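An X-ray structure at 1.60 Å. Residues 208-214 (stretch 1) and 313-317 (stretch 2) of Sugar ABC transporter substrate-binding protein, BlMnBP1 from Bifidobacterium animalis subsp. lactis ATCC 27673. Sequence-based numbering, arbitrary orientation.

Stretch 1 208-214: AGNATGD
Stretch 2 313-317: QYATI

This contact packs a short helix, G209 to T212, against an extended strand segment that includes Y314 to T316 and continues beyond the stretch. Both belong to one chain, and touching residues are at least 101 positions apart in sequence. The contact buries 283 Å², both sides summed.

Backbone conformation comes first. A208 is the N-cap, with phi/psi -106/-100. G209 (-55/-41) and N210 (-65/-40) are regular helix; A211 (-90/-11) and T212 (-125/-19) drift from it. G213 leaves the helix at 70/5, a positive phi that favours glycine, and D214 is at -107/110. In stretch 2, Q313 is at -96/147, Y314 at -128/148, A315 at -141/127, T316 at -83/133 and I317 at -96/128. For register, the CA atoms of N210 and Y314 lie 4.8 Å apart, and those of G209 and T316 lie 5.7 Å apart. The chain order is therefore reversed between these two pairs.

One direct hydrogen bond joins the stretches. T316 N donates to N210 OD1 at 3.0 Å, with an N-H...O angle of 159°. The CA-to-CB bond of N210 points sideways, but chi1 -76° (m) and chi2 51° bring the amide to the strand backbone. N210 ND2 lies 3.4 Å from Y314 O, but the angle is too poor for a hydrogen bond. N210 OD1 also lies 3.6 Å from A315 CA. The CB of A315 points away.

The aromatic contact centres on Y314, whose CB points toward the helix. Its rotamer is m (chi1 -68°, chi2 81°). G213 CA sits over one ring face, 3.4 Å from the ring centroid and 6° off the normal, a CH-pi contact. A CB on G213 would come 2.8 Å from Y314 CE1, a clash. Y314 CB also packs 3.4 Å from G209 O.

The second glycine allows a similarly close approach. G209 CA is 3.5 Å from T316 OG1. An ideal CB on G209 would fall 2.2 Å from T316 OG1, a clash. T316 has chi1 -63° (m), and its CB points sideways.

Waters bridge the two stretches. Water 1 accepts from G209 N at 2.9 Å and hydrogen-bonds T316 OG1 at 2.6 Å. Water 2 accepts from Y314 N at 2.7 Å and lies 2.7 Å from N210 O. Water 3 is 2.7 Å from Y314 O and accepts a weak bond from N210 ND2 at 3.3 Å. Water 4 donates to N210 OD1 at 3.1 Å and to T316 O at 2.4 Å, a very short distance.

Bonds within stretch 1 hold the helix end. G213 N donates to G209 O at 2.9 Å. T212 N donates weakly to A208 O at 2.9 Å. T212, chi1 68° (p), donates from OG1 to A208 O at 2.7 Å; the same OG1 accepts from D214 N at 3.1 Å. The CA-to-CB bond of D214 points away; its side chain (chi1 -180°, t; chi2 5°) caps a backbone N just past the stretch.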

ATOM      1  N   ALA A 208      -6.871   4.384  -9.746  1.00 16.39           N
ATOM      2  CA  ALA A 208      -8.048   5.156  -9.377  1.00 16.39           C
ATOM      3  C   ALA A 208      -7.658   6.603  -9.284  1.00 20.54           C
ATOM      4  O   ALA A 208      -7.584   7.303 -10.328  1.00 16.39           O
ATOM      5  CB  ALA A 208      -8.648   4.563  -8.086  1.00 16.39           C
ATOM      6  N   GLY A 209      -7.427   7.162  -8.103  1.00 16.39           N
ATOM      7  CA  GLY A 209      -7.133   8.576  -8.009  1.00 16.86           C
ATOM      8  C   GLY A 209      -5.963   9.012  -8.871  1.00 16.39           C
ATOM      9  O   GLY A 209      -6.001  10.085  -9.473  1.00 16.39           O
ATOM     10  N   ASN A 210      -4.892   8.205  -8.911  1.00 16.39           N
ATOM     11  CA  ASN A 210      -3.714   8.610  -9.659  1.00 19.63           C
ATOM     12  C   ASN A 210      -4.003   8.691 -11.138  1.00 16.39           C
ATOM     13  O   ASN A 210      -3.463   9.560 -11.834  1.00 16.39           O
ATOM     14  CB  ASN A 210      -2.564   7.641  -9.467  1.00 22.58           C
ATOM     15  CG  ASN A 210      -1.916   7.798  -8.154  1.00 19.84           C
ATOM     16  OD1 ASN A 210      -2.585   7.800  -7.127  1.00 23.59           O
ATOM     17  ND2 ASN A 210      -0.592   7.992  -8.175  1.00 30.43           N
ATOM     18  N   ALA A 211      -4.776   7.738 -11.652  1.00 16.39           N
ATOM     19  CA  ALA A 211      -4.996   7.664 -13.088  1.00 16.46           C
ATOM     20  C   ALA A 211      -6.208   8.470 -13.537  1.00 16.39           C
ATOM     21  O   ALA A 211      -6.363   8.693 -14.741  1.00 16.39           O
ATOM     22  CB  ALA A 211      -5.145   6.208 -13.533  1.00 18.62           C
ATOM     23  N   THR A 212      -7.048   8.941 -12.608  1.00 16.39           N
ATOM     24  CA  THR A 212      -8.284   9.612 -12.993  1.00 16.39           C
ATOM     25  C   THR A 212      -8.457  11.002 -12.415  1.00 16.39           C
ATOM     26  O   THR A 212      -9.289  11.744 -12.928  1.00 16.39           O
ATOM     27  CB  THR A 212      -9.536   8.810 -12.581  1.00 19.19           C
ATOM     28  OG1 THR A 212      -9.669   8.787 -11.153  1.00 16.39           O
ATOM     29  CG2 THR A 212      -9.491   7.397 -13.146  1.00 17.70           C
ATOM     30  N   GLY A 213      -7.732  11.348 -11.365  1.00 16.39           N
ATOM     31  CA  GLY A 213      -7.966  12.556 -10.609  1.00 19.05           C
ATOM     32  C   GLY A 213      -9.237  12.571  -9.782  1.00 16.96           C
ATOM     33  O   GLY A 213      -9.531  13.588  -9.153  1.00 16.39           O
ATOM     34  N   ASP A 214      -9.980  11.475  -9.732  1.00 16.39           N
ATOM     35  CA  ASP A 214     -11.281  11.466  -9.069  1.00 16.43           C
ATOM     36  C   ASP A 214     -11.231  10.719  -7.739  1.00 16.39           C
ATOM     37  O   ASP A 214     -11.092   9.491  -7.731  1.00 16.39           O
ATOM     38  CB  ASP A 214     -12.292  10.823 -10.017  1.00 17.67           C
ATOM     39  CG  ASP A 214     -13.688  10.748  -9.458  1.00 17.23           C
ATOM     40  OD1 ASP A 214     -13.926  11.269  -8.365  1.00 16.39           O
ATOM     41  OD2 ASP A 214     -14.555  10.165 -10.155  1.00 16.39           O
ATOM     42  N   GLN A 313      -1.224  16.274 -12.328  1.00 16.39           N
ATOM     43  CA  GLN A 313      -0.892  14.960 -11.807  1.00 18.91           C
ATOM     44  C   GLN A 313      -1.520  14.813 -10.433  1.00 19.50           C
ATOM     45  O   GLN A 313      -1.651  15.791  -9.691  1.00 16.90           O
ATOM     46  CB  GLN A 313       0.615  14.774 -11.724  1.00 17.20           C
ATOM     47  CG  GLN A 313       1.257  14.745 -13.073  1.00 16.88           C
ATOM     48  CD  GLN A 313       2.597  14.105 -13.025  1.00 19.61           C
ATOM     49  OE1 GLN A 313       2.768  12.953 -13.455  1.00 20.66           O
ATOM     50  NE2 GLN A 313       3.574  14.840 -12.537  1.00 17.32           N
ATOM     51  N   TYR A 314      -1.922  13.578 -10.111  1.00 16.79           N
ATOM     52  CA  TYR A 314      -2.583  13.250  -8.858  1.00 16.39           C
ATOM     53  C   TYR A 314      -1.881  12.083  -8.180  1.00 16.39           C
ATOM     54  O   TYR A 314      -1.323  11.197  -8.842  1.00 22.72           O
ATOM     55  CB  TYR A 314      -4.042  12.860  -9.077  1.00 16.39           C
ATOM     56  CG  TYR A 314      -4.925  13.978  -9.530  1.00 19.30           C
ATOM     57  CD1 TYR A 314      -4.948  14.354 -10.847  1.00 19.70           C
ATOM     58  CD2 TYR A 314      -5.758  14.654  -8.635  1.00 18.00           C
ATOM     59  CE1 TYR A 314      -5.758  15.379 -11.290  1.00 19.82           C
ATOM     60  CE2 TYR A 314      -6.584  15.678  -9.065  1.00 17.76           C
ATOM     61  CZ  TYR A 314      -6.556  16.046 -10.405  1.00 17.90           C
ATOM     62  OH  TYR A 314      -7.352  17.050 -10.888  1.00 23.84           O
ATOM     63  N   ALA A 315      -1.909  12.096  -6.850  1.00 19.49           N
ATOM     64  CA  ALA A 315      -1.407  10.990  -6.048  1.00 16.39           C
ATOM     65  C   ALA A 315      -2.336  10.803  -4.857  1.00 16.39           C
ATOM     66  O   ALA A 315      -2.622  11.757  -4.125  1.00 16.97           O
ATOM     67  CB  ALA A 315       0.038  11.246  -5.588  1.00 21.65           C
ATOM     68  N   THR A 316      -2.818   9.574  -4.679  1.00 21.40           N
ATOM     69  CA  THR A 316      -3.675   9.233  -3.550  1.00 19.78           C
ATOM     70  C   THR A 316      -2.821   8.939  -2.326  1.00 16.39           C
ATOM     71  O   THR A 316      -1.827   8.220  -2.420  1.00 26.56           O
ATOM     72  CB  THR A 316      -4.526   7.999  -3.863  1.00 23.54           C
ATOM     73  OG1 THR A 316      -5.400   8.290  -4.964  1.00 17.54           O
ATOM     74  CG2 THR A 316      -5.317   7.563  -2.635  1.00 23.78           C
ATOM     75  N   ILE A 317      -3.190   9.502  -1.194  1.00 16.65           N
ATOM     76  CA  ILE A 317      -2.607   9.105   0.081  1.00 19.33           C
ATOM     77  C   ILE A 317      -3.520   8.081   0.715  1.00 23.08           C
ATOM     78  O   ILE A 317      -4.734   8.306   0.833  1.00 16.45           O
ATOM     79  CB  ILE A 317      -2.410  10.299   1.012  1.00 18.70           C
ATOM     80  CG1 ILE A 317      -1.366  11.225   0.415  1.00 19.94           C
ATOM     81  CG2 ILE A 317      -1.985   9.801   2.348  1.00 19.83           C
ATOM     82  CD1 ILE A 317      -1.455  12.585   1.020  1.00 23.50           C
TER
HETATM   83  O   HOH W   1      -6.956   6.264  -5.384  1.00 16.63           O
HETATM   84  O   HOH W   2      -1.718  11.632 -11.995  1.00 16.39           O
HETATM   85  O   HOH W   3       0.388  10.036 -10.589  1.00 19.43           O
HETATM   86  O   HOH W   4      -1.242   6.934  -4.414  1.00 29.64           O